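Local coordinates for decapping nuclease RAI1 (Candida albicans, PDB 5BUD), which hydrolyses NAD caps, and also m7G caps and 5' triphosphates, from RNA with a divalent-metal nuclease site, and binds and stimulates the exoribonuclease RAT1, at residues D77-L82 and L378-F383; V125-G130 and K372-Q377; V277-Y282 and L296-E301. All coordinates share one frame; numbering follows the deposited sequence.

Interaction 1 of 3, residues D77-L82 and L378-F383; sequences DFNSLL and LLTPEF
The first turn of helix 78-92 packs here against the link between the last two helices of the chain, 367-377 and 381-389, within the PD-(D/E)XK-type nuclease fold of the DXO/Dom3Z family. Two leucine-on-phenylalanine contacts, one donated by each segment, carry it. Leu378, whose CG is anti to the backbone N (chi1 -163°), runs beside Phe78 in the same direction and lays its CD2 methyl over one face of that ring. The methyl sits 3.7 Å from the Phe78 ring centroid, displaced toward the rim near CD1.

One turn along the helix the roles are exchanged. Leu82 crosses Phe383 at about a right angle, and its CD2 lies 3.8 Å from the centroid of the Phe383 ring, almost exactly on the ring normal (4° off it). With CG anti to the carbonyl carbon, Leu82 sends its other branch, CD1, into the bend of the link, 3.4 Å from Leu378 O and against the backbone of Leu379 and Thr380.

The polar groups meet where buried Thr380 faces exposed Asn79. Thr380 is the N-cap of helix 381-389: its OG1 takes a weak bond of 3.3 Å from Phe383 N. A water joins the segments, donating to Asn79 O and lying 2.7 Å from Thr380 OG1. Beside it, Asn79 ND2 comes within 3.2 Å of the Thr380 CG2 methyl.

Phe133 of strand 131-136 meets the Phe383 ring, and Phe103 packs edge-to-face with Phe78, so the contact closes onto the strands beneath. The two CH-pi contacts set methyls over ring faces in a buried apolar layer, while the polar connection between the segments runs through the water between Asn79 O and Thr380 OG1.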
ATOM      1  N   ASP A  77      -1.378  11.246  -2.435  1.00 29.55           N
ATOM      2  CA  ASP A  77      -1.680  12.502  -3.105  1.00 29.16           C
ATOM      3  C   ASP A  77      -2.888  12.379  -4.010  1.00 26.61           C
ATOM      4  O   ASP A  77      -2.782  11.931  -5.132  1.00 25.57           O
ATOM      5  CB  ASP A  77      -0.469  12.926  -3.916  1.00 29.89           C
ATOM      6  CG  ASP A  77      -0.648  14.286  -4.548  1.00 32.05           C
ATOM      7  OD1 ASP A  77      -1.530  15.015  -4.111  1.00 34.97           O
ATOM      8  OD2 ASP A  77       0.090  14.614  -5.477  1.00 36.77           O
ATOM      9  N   PHE A  78      -4.054  12.775  -3.532  1.00 26.18           N
ATOM     10  CA  PHE A  78      -5.232  12.699  -4.396  1.00 25.44           C
ATOM     11  C   PHE A  78      -5.200  13.603  -5.614  1.00 25.45           C
ATOM     12  O   PHE A  78      -5.750  13.245  -6.673  1.00 25.64           O
ATOM     13  CB  PHE A  78      -6.535  12.873  -3.607  1.00 26.68           C
ATOM     14  CG  PHE A  78      -7.393  11.640  -3.593  1.00 25.64           C
ATOM     15  CD1 PHE A  78      -8.118  11.285  -4.711  1.00 25.54           C
ATOM     16  CD2 PHE A  78      -7.469  10.839  -2.484  1.00 26.81           C
ATOM     17  CE1 PHE A  78      -8.905  10.141  -4.724  1.00 25.94           C
ATOM     18  CE2 PHE A  78      -8.272   9.706  -2.478  1.00 24.38           C
ATOM     19  CZ  PHE A  78      -8.977   9.359  -3.599  1.00 25.26           C
ATOM     20  N   ASN A  79      -4.596  14.783  -5.484  1.00 27.72           N
ATOM     21  CA  ASN A  79      -4.441  15.691  -6.649  1.00 29.24           C
ATOM     22  C   ASN A  79      -3.877  14.959  -7.835  1.00 26.55           C
ATOM     23  O   ASN A  79      -4.474  14.953  -8.918  1.00 28.53           O
ATOM     24  CB  ASN A  79      -3.525  16.864  -6.310  1.00 34.75           C
ATOM     25  CG  ASN A  79      -3.545  17.947  -7.368  1.00 43.30           C
ATOM     26  OD1 ASN A  79      -2.846  17.856  -8.380  1.00 48.50           O
ATOM     27  ND2 ASN A  79      -4.341  18.993  -7.139  1.00 47.82           N
ATOM     28  N   SER A  80      -2.725  14.329  -7.639  1.00 25.99           N
ATOM     29  CA  SER A  80      -2.042  13.645  -8.728  1.00 26.69           C
ATOM     30  C   SER A  80      -2.816  12.428  -9.208  1.00 25.81           C
ATOM     31  O   SER A  80      -2.879  12.178 -10.403  1.00 26.28           O
ATOM     32  CB  SER A  80      -0.584  13.304  -8.370  1.00 27.48           C
ATOM     33  OG  SER A  80      -0.479  12.371  -7.305  1.00 29.53           O
ATOM     34  N   LEU A  81      -3.476  11.712  -8.302  1.00 26.01           N
ATOM     35  CA  LEU A  81      -4.248  10.565  -8.724  1.00 23.84           C
ATOM     36  C   LEU A  81      -5.408  11.032  -9.601  1.00 24.97           C
ATOM     37  O   LEU A  81      -5.663  10.456 -10.636  1.00 25.94           O
ATOM     38  CB  LEU A  81      -4.759   9.767  -7.516  1.00 22.84           C
ATOM     39  CG  LEU A  81      -5.760   8.624  -7.801  1.00 23.34           C
ATOM     40  CD1 LEU A  81      -5.221   7.599  -8.793  1.00 23.34           C
ATOM     41  CD2 LEU A  81      -6.155   7.940  -6.497  1.00 21.88           C
ATOM     42  N   LEU A  82      -6.110  12.091  -9.197  1.00 25.32           N
ATOM     43  CA  LEU A  82      -7.227  12.596 -10.029  1.00 26.06           C
ATOM     44  C   LEU A  82      -6.763  13.082 -11.393  1.00 25.54           C
ATOM     45  O   LEU A  82      -7.488  12.925 -12.380  1.00 25.86           O
ATOM     46  CB  LEU A  82      -8.023  13.707  -9.326  1.00 25.21           C
ATOM     47  CG  LEU A  82      -8.751  13.263  -8.056  1.00 26.47           C
ATOM     48  CD1 LEU A  82      -9.408  14.465  -7.409  1.00 26.25           C
ATOM     49  CD2 LEU A  82      -9.745  12.098  -8.271  1.00 24.70           C
ATOM     50  N   LEU A 378      -9.193  16.953  -1.352  1.00 30.30           N
ATOM     51  CA  LEU A 378      -9.397  15.666  -2.003  1.00 26.49           C
ATOM     52  C   LEU A 378      -9.745  15.948  -3.457  1.00 25.87           C
ATOM     53  O   LEU A 378      -8.907  15.778  -4.349  1.00 24.84           O
ATOM     54  CB  LEU A 378     -10.466  14.832  -1.301  1.00 27.27           C
ATOM     55  CG  LEU A 378     -10.476  13.324  -1.638  1.00 28.85           C
ATOM     56  CD1 LEU A 378     -11.441  12.548  -0.746  1.00 28.84           C
ATOM     57  CD2 LEU A 378     -10.804  13.063  -3.086  1.00 29.38           C
ATOM     58  N   LEU A 379     -10.960  16.437  -3.694  1.00 25.19           N
ATOM     59  CA  LEU A 379     -11.393  16.811  -5.040  1.00 24.49           C
ATOM     60  C   LEU A 379     -10.687  18.081  -5.482  1.00 27.80           C
ATOM     61  O   LEU A 379     -10.357  18.943  -4.657  1.00 28.10           O
ATOM     62  CB  LEU A 379     -12.891  17.030  -5.066  1.00 27.34           C
ATOM     63  CG  LEU A 379     -13.721  15.788  -4.706  1.00 27.45           C
ATOM     64  CD1 LEU A 379     -15.194  16.131  -4.784  1.00 29.53           C
ATOM     65  CD2 LEU A 379     -13.362  14.658  -5.658  1.00 27.57           C
ATOM     66  N   THR A 380     -10.407  18.163  -6.775  1.00 26.36           N
ATOM     67  CA  THR A 380      -9.828  19.343  -7.360  1.00 27.07           C
ATOM     68  C   THR A 380     -10.784  19.929  -8.385  1.00 26.64           C
ATOM     69  O   THR A 380     -11.654  19.203  -8.925  1.00 24.20           O
ATOM     70  CB  THR A 380      -8.499  19.029  -8.039  1.00 27.78           C
ATOM     71  OG1 THR A 380      -8.723  18.133  -9.138  1.00 28.31           O
ATOM     72  CG2 THR A 380      -7.521  18.415  -7.022  1.00 28.26           C
ATOM     73  N   PRO A 381     -10.612  21.242  -8.684  1.00 28.37           N
ATOM     74  CA  PRO A 381     -11.537  21.873  -9.630  1.00 26.91           C
ATOM     75  C   PRO A 381     -11.396  21.345 -11.052  1.00 26.21           C
ATOM     76  O   PRO A 381     -12.404  21.269 -11.774  1.00 27.68           O
ATOM     77  CB  PRO A 381     -11.212  23.374  -9.509  1.00 28.74           C
ATOM     78  CG  PRO A 381      -9.838  23.437  -8.898  1.00 28.76           C
ATOM     79  CD  PRO A 381      -9.757  22.236  -8.000  1.00 27.26           C
ATOM     80  N   GLU A 382     -10.191  20.925 -11.436  1.00 26.73           N
ATOM     81  CA  GLU A 382      -9.964  20.301 -12.736  1.00 27.04           C
ATOM     82  C   GLU A 382     -10.758  18.999 -12.841  1.00 27.60           C
ATOM     83  O   GLU A 382     -11.344  18.708 -13.886  1.00 25.94           O
ATOM     84  CB  GLU A 382      -8.482  19.990 -12.980  1.00 30.54           C
ATOM     85  CG  GLU A 382      -7.570  21.215 -13.118  1.00 32.56           C
ATOM     86  CD  GLU A 382      -6.908  21.651 -11.806  1.00 32.57           C
ATOM     87  OE1 GLU A 382      -5.791  22.192 -11.898  1.00 34.63           O
ATOM     88  OE2 GLU A 382      -7.475  21.470 -10.696  1.00 29.93           O
ATOM     89  N   PHE A 383     -10.780  18.223 -11.759  1.00 25.79           N
ATOM     90  CA  PHE A 383     -11.481  16.926 -11.794  1.00 25.05           C
ATOM     91  C   PHE A 383     -12.980  17.061 -11.793  1.00 27.45           C
ATOM     92  O   PHE A 383     -13.653  16.392 -12.585  1.00 29.77           O
ATOM     93  CB  PHE A 383     -11.048  16.020 -10.629  1.00 25.03           C
ATOM     94  CG  PHE A 383     -11.766  14.682 -10.593  1.00 22.65           C
ATOM     95  CD1 PHE A 383     -11.537  13.732 -11.582  1.00 25.13           C
ATOM     96  CD2 PHE A 383     -12.666  14.378  -9.590  1.00 24.10           C
ATOM     97  CE1 PHE A 383     -12.187  12.500 -11.564  1.00 23.65           C
ATOM     98  CE2 PHE A 383     -13.318  13.150  -9.562  1.00 23.01           C
ATOM     99  CZ  PHE A 383     -13.077  12.216 -10.547  1.00 23.11           C
TER
HETATM  100  O   HOH W   1      -6.576  16.948 -10.201  1.00 29.34           O

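Interaction 2 of 3, residues V125-G130 and K372-Q377; sequences VVPFDG and KLRNGQ
Strand segment 125-128 and helix segment 372-377 cross at 79°, their axes 9.8 Å apart, a helix laid over a strand in the nuclease fold. The strand segment belongs to strand 121-128, and the helix segment is the C-terminal end of helix 367-377. Val125, at the start, turns away from the helix.

Val126 faces the helix and divides its two methyls between neighbouring residues. CG2, anti to the carbonyl carbon, meets Leu373 CD1 at 3.7 Å. CG1, anti to the backbone N (chi1 178°), lies over the centre of one face of the Arg374 guanidinium, 3.7 Å from its CZ, as the two side chains slide past each other in opposite directions.

Pro127 supplies the polar part through its carbonyl. Arg374 stays extended from CG to NE and reaches the strand with its end, gripping Pro127 O with both terminal nitrogens. The bond from NH2 to Pro127 O is 2.7 Å long and arrives on a lone pair. The oxygen lies near the guanidinium plane, so a single acceptor sits in the fork of the group. Pro127 CD also touches NH2 at 3.5 Å.

Arg374 has further partners: NE donates to Asn370 OD1 and NH2 to Lys347 O, which together fix the rotation of the flat group, so the charged group probably finds its solvation in neutral oxygens. Phe128 adds its CB, near the guanidinium plane on the NH1 side, while its side chain also touches Thr384 and Arg387 of helix 381-389. Across the segments, the second bond of the fork, from Arg374 NH1 to Pro127 O, measures 2.9 Å and is bent to 135° at the hydrogen.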
ATOM      1  N   VAL A 125     -14.562  10.097   3.777  1.00 23.94           N
ATOM      2  CA  VAL A 125     -15.346   9.606   2.642  1.00 24.83           C
ATOM      3  C   VAL A 125     -16.130  10.762   1.989  1.00 25.67           C
ATOM      4  O   VAL A 125     -16.951  11.428   2.654  1.00 24.62           O
ATOM      5  CB  VAL A 125     -16.368   8.571   3.097  1.00 24.26           C
ATOM      6  CG1 VAL A 125     -17.099   7.984   1.922  1.00 24.50           C
ATOM      7  CG2 VAL A 125     -15.697   7.478   3.901  1.00 24.73           C
ATOM      8  N   VAL A 126     -15.923  10.953   0.698  1.00 24.51           N
ATOM      9  CA  VAL A 126     -16.492  12.084  -0.021  1.00 26.69           C
ATOM     10  C   VAL A 126     -17.238  11.531  -1.241  1.00 26.27           C
ATOM     11  O   VAL A 126     -16.613  11.037  -2.167  1.00 27.59           O
ATOM     12  CB  VAL A 126     -15.405  13.089  -0.452  1.00 25.62           C
ATOM     13  CG1 VAL A 126     -16.012  14.238  -1.257  1.00 27.76           C
ATOM     14  CG2 VAL A 126     -14.644  13.620   0.761  1.00 26.93           C
ATOM     15  N   PRO A 127     -18.580  11.581  -1.222  1.00 28.40           N
ATOM     16  CA  PRO A 127     -19.345  11.156  -2.390  1.00 28.18           C
ATOM     17  C   PRO A 127     -19.301  12.206  -3.489  1.00 30.04           C
ATOM     18  O   PRO A 127     -19.481  13.423  -3.211  1.00 28.01           O
ATOM     19  CB  PRO A 127     -20.771  11.012  -1.861  1.00 29.15           C
ATOM     20  CG  PRO A 127     -20.675  11.087  -0.379  1.00 30.82           C
ATOM     21  CD  PRO A 127     -19.458  11.892  -0.077  1.00 28.67           C
ATOM     22  N   PHE A 128     -19.089  11.750  -4.728  1.00 29.63           N
ATOM     23  CA  PHE A 128     -19.044  12.659  -5.873  1.00 30.23           C
ATOM     24  C   PHE A 128     -19.226  11.906  -7.178  1.00 30.56           C
ATOM     25  O   PHE A 128     -18.576  10.888  -7.420  1.00 31.09           O
ATOM     26  CB  PHE A 128     -17.728  13.465  -5.900  1.00 29.27           C
ATOM     27  CG  PHE A 128     -17.606  14.359  -7.098  1.00 30.26           C
ATOM     28  CD1 PHE A 128     -16.773  14.020  -8.151  1.00 30.71           C
ATOM     29  CD2 PHE A 128     -18.394  15.494  -7.214  1.00 32.24           C
ATOM     30  CE1 PHE A 128     -16.695  14.817  -9.278  1.00 31.28           C
ATOM     31  CE2 PHE A 128     -18.322  16.293  -8.342  1.00 32.41           C
ATOM     32  CZ  PHE A 128     -17.477  15.950  -9.382  1.00 32.47           C
ATOM     33  N   ASP A 129     -20.140  12.410  -8.006  1.00 31.44           N
ATOM     34  CA  ASP A 129     -20.422  11.827  -9.301  1.00 30.54           C
ATOM     35  C   ASP A 129     -20.726  10.341  -9.245  1.00 27.65           C
ATOM     36  O   ASP A 129     -20.284   9.589 -10.091  1.00 32.64           O
ATOM     37  CB  ASP A 129     -19.243  12.070 -10.246  1.00 32.10           C
ATOM     38  CG  ASP A 129     -19.616  11.855 -11.706  1.00 32.82           C
ATOM     39  OD1 ASP A 129     -20.820  11.949 -12.009  1.00 34.47           O
ATOM     40  OD2 ASP A 129     -18.710  11.581 -12.528  1.00 29.81           O
ATOM     41  N   GLY A 130     -21.445   9.926  -8.224  1.00 28.32           N
ATOM     42  CA  GLY A 130     -21.916   8.544  -8.092  1.00 29.55           C
ATOM     43  C   GLY A 130     -20.880   7.602  -7.514  1.00 31.93           C
ATOM     44  O   GLY A 130     -21.062   6.391  -7.565  1.00 34.11           O
ATOM     45  N   LYS A 372     -13.386  21.990   2.595  1.00 32.22           N
ATOM     46  CA  LYS A 372     -11.972  21.770   2.284  1.00 34.64           C
ATOM     47  C   LYS A 372     -11.791  20.532   1.413  1.00 31.32           C
ATOM     48  O   LYS A 372     -10.998  20.540   0.471  1.00 28.05           O
ATOM     49  CB  LYS A 372     -11.118  21.639   3.543  1.00 38.04           C
ATOM     50  CG  LYS A 372     -10.849  22.969   4.225  1.00 42.30           C
ATOM     51  CD  LYS A 372     -10.066  22.789   5.517  1.00 45.92           C
ATOM     52  CE  LYS A 372     -10.973  22.455   6.690  1.00 50.49           C
ATOM     53  NZ  LYS A 372     -10.219  22.530   7.975  1.00 54.95           N
ATOM     54  N   LEU A 373     -12.528  19.472   1.743  1.00 30.28           N
ATOM     55  CA  LEU A 373     -12.367  18.207   1.035  1.00 30.30           C
ATOM     56  C   LEU A 373     -12.707  18.389  -0.439  1.00 29.72           C
ATOM     57  O   LEU A 373     -11.989  17.903  -1.341  1.00 28.93           O
ATOM     58  CB  LEU A 373     -13.225  17.107   1.677  1.00 28.92           C
ATOM     59  CG  LEU A 373     -12.612  16.525   2.972  1.00 30.69           C
ATOM     60  CD1 LEU A 373     -13.590  15.624   3.694  1.00 29.81           C
ATOM     61  CD2 LEU A 373     -11.299  15.795   2.690  1.00 31.16           C
ATOM     62  N   ARG A 374     -13.794  19.109  -0.670  1.00 28.69           N
ATOM     63  CA  ARG A 374     -14.364  19.239  -2.008  1.00 29.66           C
ATOM     64  C   ARG A 374     -13.710  20.355  -2.815  1.00 29.21           C
ATOM     65  O   ARG A 374     -13.897  20.400  -4.008  1.00 30.91           O
ATOM     66  CB  ARG A 374     -15.866  19.458  -1.916  1.00 30.84           C
ATOM     67  CG  ARG A 374     -16.610  18.238  -1.413  1.00 30.97           C
ATOM     68  CD  ARG A 374     -18.107  18.485  -1.338  1.00 31.18           C
ATOM     69  NE  ARG A 374     -18.816  17.274  -0.901  1.00 31.85           N
ATOM     70  CZ  ARG A 374     -19.095  16.231  -1.680  1.00 28.18           C
ATOM     71  NH1 ARG A 374     -18.766  16.247  -2.958  1.00 28.36           N
ATOM     72  NH2 ARG A 374     -19.716  15.169  -1.182  1.00 29.83           N
ATOM     73  N   ASN A 375     -12.922  21.216  -2.170  1.00 32.04           N
ATOM     74  CA  ASN A 375     -12.235  22.325  -2.860  1.00 34.07           C
ATOM     75  C   ASN A 375     -10.720  22.295  -2.728  1.00 37.30           C
ATOM     76  O   ASN A 375     -10.097  23.319  -2.393  1.00 39.19           O
ATOM     77  CB  ASN A 375     -12.782  23.671  -2.355  1.00 34.32           C
ATOM     78  CG  ASN A 375     -14.242  23.843  -2.667  1.00 34.78           C
ATOM     79  OD1 ASN A 375     -15.104  23.618  -1.817  1.00 36.06           O
ATOM     80  ND2 ASN A 375     -14.537  24.195  -3.912  1.00 37.66           N
ATOM     81  N   GLY A 376     -10.103  21.137  -2.983  1.00 33.45           N
ATOM     82  CA  GLY A 376      -8.652  21.070  -3.011  1.00 33.87           C
ATOM     83  C   GLY A 376      -8.012  19.955  -2.214  1.00 34.37           C
ATOM     84  O   GLY A 376      -7.026  19.389  -2.653  1.00 32.84           O
ATOM     85  N   GLN A 377      -8.581  19.627  -1.058  1.00 34.85           N
ATOM     86  CA  GLN A 377      -7.957  18.688  -0.139  1.00 37.22           C
ATOM     87  C   GLN A 377      -8.150  17.216  -0.569  1.00 33.60           C
ATOM     88  O   GLN A 377      -7.388  16.351  -0.162  1.00 32.11           O
ATOM     89  CB  GLN A 377      -8.530  18.894   1.249  1.00 43.56           C
ATOM     90  CG  GLN A 377      -7.618  18.489   2.367  1.00 50.10           C
ATOM     91  CD  GLN A 377      -8.116  19.045   3.679  1.00 53.19           C
ATOM     92  OE1 GLN A 377      -7.783  20.181   4.048  1.00 52.15           O
ATOM     93  NE2 GLN A 377      -8.934  18.262   4.382  1.00 50.66           N
TER

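Interaction 3 of 3, residues V277-Y282 and L296-E301; sequences VTKIIY and LFNTEE
Backbone hydrogen bonds define this contact as an antiparallel beta hairpin of strands 279-285 and 291-298. Ile280 and Phe297 form the hydrogen-bonded pair: Ile280 N donates to Phe297 O at 2.9 Å, almost perfectly straight (179°), and Phe297 N returns a 2.7 Å bond to Ile280 O. Non-hydrogen-bonded pairs flank it, Lys279 with Asn298 and Ile281 with Leu296.

Where the strand pairing ends, Thr299 continues the link with two groups. Its N donates to Thr278 O from above the carbonyl plane, and its OG1, anti to the carbonyl carbon (chi1 -60°), gives a 2.8 Å bond to Val277 O. Water bridges Thr278 O, Lys279 NZ and Asn298 OD1; another joins Thr278 O to Glu300 N. Asn298 ND2 also holds Glu301 OE1 at 3.1 Å.

Apolar contacts occupy both faces. Leu296 CD1 packs 3.7 Å from Ile281 CG1 and against Lys279 CB. On the Ile280 and Phe297 face, Tyr282 CD1 approaches Phe297 CE2 at 4.0 Å, the ring planes nearly perpendicular.

Ile281 exchanges backbone bonds with Glu245 and Lys247 and touches Leu246. Strand 279-285 thus lies between strand 243-250, which bears metal ligands Glu245 and Leu246, and strand 291-298, with the backbone polar groups of Ile280 and Phe297 satisfied by their mutual bonds.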
ATOM      1  N   VAL A 277      -0.821  -8.412  -6.834  1.00 22.14           N
ATOM      2  CA  VAL A 277       0.602  -8.714  -6.903  1.00 21.58           C
ATOM      3  C   VAL A 277       0.834 -10.169  -6.436  1.00 23.47           C
ATOM      4  O   VAL A 277       0.448 -10.535  -5.318  1.00 22.83           O
ATOM      5  CB  VAL A 277       1.379  -7.734  -6.035  1.00 20.93           C
ATOM      6  CG1 VAL A 277       2.826  -8.161  -5.923  1.00 20.87           C
ATOM      7  CG2 VAL A 277       1.251  -6.290  -6.608  1.00 22.39           C
ATOM      8  N   THR A 278       1.486 -10.975  -7.274  1.00 22.49           N
ATOM      9  CA  THR A 278       1.539 -12.435  -7.080  1.00 22.09           C
ATOM     10  C   THR A 278       2.857 -12.910  -6.455  1.00 21.82           C
ATOM     11  O   THR A 278       2.994 -14.074  -6.105  1.00 19.34           O
ATOM     12  CB  THR A 278       1.348 -13.204  -8.412  1.00 22.68           C
ATOM     13  OG1 THR A 278       2.440 -12.937  -9.304  1.00 21.91           O
ATOM     14  CG2 THR A 278       0.057 -12.828  -9.045  1.00 22.54           C
ATOM     15  N   LYS A 279       3.829 -12.003  -6.325  1.00 19.75           N
ATOM     16  CA  LYS A 279       5.157 -12.374  -5.828  1.00 19.43           C
ATOM     17  C   LYS A 279       5.607 -11.401  -4.730  1.00 19.20           C
ATOM     18  O   LYS A 279       5.576 -10.152  -4.921  1.00 20.19           O
ATOM     19  CB  LYS A 279       6.165 -12.394  -6.996  1.00 19.37           C
ATOM     20  CG  LYS A 279       6.040 -13.577  -7.941  1.00 20.70           C
ATOM     21  CD  LYS A 279       7.155 -13.581  -8.986  1.00 21.86           C
ATOM     22  CE  LYS A 279       7.150 -14.848  -9.833  1.00 22.53           C
ATOM     23  NZ  LYS A 279       5.847 -15.004 -10.491  1.00 22.41           N
ATOM     24  N   ILE A 280       6.030 -11.962  -3.595  1.00 18.94           N
ATOM     25  CA  ILE A 280       6.652 -11.214  -2.497  1.00 20.30           C
ATOM     26  C   ILE A 280       8.028 -11.764  -2.192  1.00 22.14           C
ATOM     27  O   ILE A 280       8.184 -12.968  -1.923  1.00 21.35           O
ATOM     28  CB  ILE A 280       5.795 -11.301  -1.205  1.00 21.30           C
ATOM     29  CG1 ILE A 280       4.376 -10.904  -1.519  1.00 21.96           C
ATOM     30  CG2 ILE A 280       6.412 -10.460  -0.107  1.00 21.87           C
ATOM     31  CD1 ILE A 280       3.372 -11.104  -0.416  1.00 22.35           C
ATOM     32  N   ILE A 281       9.047 -10.908  -2.241  1.00 20.10           N
ATOM     33  CA  ILE A 281      10.433 -11.343  -2.051  1.00 20.10           C
ATOM     34  C   ILE A 281      10.928 -10.699  -0.764  1.00 20.15           C
ATOM     35  O   ILE A 281      10.897  -9.474  -0.616  1.00 19.61           O
ATOM     36  CB  ILE A 281      11.318 -10.961  -3.254  1.00 22.19           C
ATOM     37  CG1 ILE A 281      10.811 -11.697  -4.488  1.00 22.93           C
ATOM     38  CG2 ILE A 281      12.783 -11.254  -3.001  1.00 25.77           C
ATOM     39  CD1 ILE A 281      11.619 -11.544  -5.746  1.00 23.40           C
ATOM     40  N   TYR A 282      11.375 -11.527   0.160  1.00 18.23           N
ATOM     41  CA  TYR A 282      11.988 -11.074   1.396  1.00 20.01           C
ATOM     42  C   TYR A 282      13.499 -11.147   1.327  1.00 21.14           C
ATOM     43  O   TYR A 282      14.086 -12.175   0.956  1.00 20.75           O
ATOM     44  CB  TYR A 282      11.479 -11.895   2.601  1.00 20.61           C
ATOM     45  CG  TYR A 282      10.228 -11.336   3.207  1.00 21.12           C
ATOM     46  CD1 TYR A 282       9.001 -11.593   2.638  1.00 22.73           C
ATOM     47  CD2 TYR A 282      10.269 -10.547   4.367  1.00 21.20           C
ATOM     48  CE1 TYR A 282       7.845 -11.100   3.194  1.00 22.28           C
ATOM     49  CE2 TYR A 282       9.109 -10.021   4.896  1.00 21.73           C
ATOM     50  CZ  TYR A 282       7.906 -10.308   4.289  1.00 22.91           C
ATOM     51  OH  TYR A 282       6.728  -9.839   4.780  1.00 26.70           O
ATOM     52  N   LEU A 296      11.573 -15.942  -2.162  1.00 21.75           N
ATOM     53  CA  LEU A 296      10.322 -15.673  -2.866  1.00 24.65           C
ATOM     54  C   LEU A 296       9.123 -16.422  -2.295  1.00 24.48           C
ATOM     55  O   LEU A 296       9.186 -17.622  -2.088  1.00 23.71           O
ATOM     56  CB  LEU A 296      10.475 -16.076  -4.328  1.00 26.81           C
ATOM     57  CG  LEU A 296       9.268 -16.033  -5.261  1.00 30.35           C
ATOM     58  CD1 LEU A 296       8.675 -14.654  -5.356  1.00 30.58           C
ATOM     59  CD2 LEU A 296       9.720 -16.517  -6.630  1.00 35.24           C
ATOM     60  N   PHE A 297       8.037 -15.703  -2.051  1.00 23.22           N
ATOM     61  CA  PHE A 297       6.762 -16.298  -1.711  1.00 23.62           C
ATOM     62  C   PHE A 297       5.767 -15.977  -2.794  1.00 23.83           C
ATOM     63  O   PHE A 297       5.731 -14.847  -3.305  1.00 23.43           O
ATOM     64  CB  PHE A 297       6.224 -15.739  -0.395  1.00 23.07           C
ATOM     65  CG  PHE A 297       7.101 -16.053   0.787  1.00 21.93           C
ATOM     66  CD1 PHE A 297       6.847 -17.166   1.572  1.00 22.47           C
ATOM     67  CD2 PHE A 297       8.174 -15.247   1.096  1.00 22.79           C
ATOM     68  CE1 PHE A 297       7.652 -17.453   2.677  1.00 24.46           C
ATOM     69  CE2 PHE A 297       9.016 -15.539   2.168  1.00 23.18           C
ATOM     70  CZ  PHE A 297       8.734 -16.642   2.980  1.00 23.77           C
ATOM     71  N   ASN A 298       4.946 -16.959  -3.123  1.00 22.42           N
ATOM     72  CA  ASN A 298       3.803 -16.744  -4.006  1.00 22.74           C
ATOM     73  C   ASN A 298       2.636 -16.295  -3.161  1.00 22.94           C
ATOM     74  O   ASN A 298       2.243 -17.004  -2.238  1.00 21.44           O
ATOM     75  CB  ASN A 298       3.463 -18.010  -4.765  1.00 23.08           C
ATOM     76  CG  ASN A 298       4.565 -18.443  -5.686  1.00 25.77           C
ATOM     77  OD1 ASN A 298       5.051 -17.658  -6.523  1.00 28.93           O
ATOM     78  ND2 ASN A 298       4.986 -19.691  -5.550  1.00 25.70           N
ATOM     79  N   THR A 299       2.096 -15.113  -3.468  1.00 20.35           N
ATOM     80  CA  THR A 299       1.035 -14.508  -2.702  1.00 21.33           C
ATOM     81  C   THR A 299      -0.117 -15.475  -2.412  1.00 24.72           C
ATOM     82  O   THR A 299      -0.566 -15.579  -1.258  1.00 21.73           O
ATOM     83  CB  THR A 299       0.509 -13.278  -3.433  1.00 22.67           C
ATOM     84  OG1 THR A 299       1.610 -12.355  -3.580  1.00 20.59           O
ATOM     85  CG2 THR A 299      -0.677 -12.634  -2.679  1.00 24.41           C
ATOM     86  N   GLU A 300      -0.555 -16.200  -3.441  1.00 24.64           N
ATOM     87  CA  GLU A 300      -1.679 -17.111  -3.311  1.00 26.87           C
ATOM     88  C   GLU A 300      -1.402 -18.280  -2.355  1.00 24.56           C
ATOM     89  O   GLU A 300      -2.341 -18.903  -1.852  1.00 23.36           O
ATOM     90  CB  GLU A 300      -2.148 -17.626  -4.669  1.00 29.23           C
ATOM     91  CG  GLU A 300      -1.282 -18.730  -5.261  1.00 34.82           C
ATOM     92  CD  GLU A 300      -1.774 -19.192  -6.632  1.00 40.64           C
ATOM     93  OE1 GLU A 300      -2.941 -18.903  -6.991  1.00 41.80           O
ATOM     94  OE2 GLU A 300      -0.989 -19.861  -7.343  1.00 48.15           O
ATOM     95  N   GLU A 301      -0.142 -18.558  -2.074  1.00 24.47           N
ATOM     96  CA  GLU A 301       0.223 -19.676  -1.172  1.00 24.04           C
ATOM     97  C   GLU A 301       0.342 -19.261   0.290  1.00 25.02           C
ATOM     98  O   GLU A 301       0.258 -20.104   1.195  1.00 21.59           O
ATOM     99  CB  GLU A 301       1.521 -20.317  -1.630  1.00 26.26           C
ATOM    100  CG  GLU A 301       1.368 -21.066  -2.945  1.00 26.89           C
ATOM    101  CD  GLU A 301       2.666 -21.629  -3.513  1.00 29.81           C
ATOM    102  OE1 GLU A 301       3.783 -21.194  -3.137  1.00 28.75           O
ATOM    103  OE2 GLU A 301       2.554 -22.549  -4.355  1.00 30.99           O
TER
HETATM  104  O   HOH W   2       0.429 -15.787  -6.018  1.00 27.08           O
HETATM  105  O   HOH W   3       3.759 -15.960  -8.271  1.00 30.29           O

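How the interactions relate
Interactions 1 and 2 are neighbours, their centres about 9 Å apart, and both place the C-terminal helices on the body of the fold. They join at the end of helix 367-377, where Leu373 O probably accepts from both Leu378 N and Leu379 N, and Leu378 CD1 packs on Val126 CG2. Interaction 3 lies on the opposite side of the chain's centre, its centre about 32 Å from that of interaction 1, close to the manganese site. All three are mainly buried, yet their chemistry differs: methyls over aromatic faces in interaction 1, one arginine fork on a carbonyl in interaction 2, and backbone pairing with waters at the partly exposed end in interaction 3.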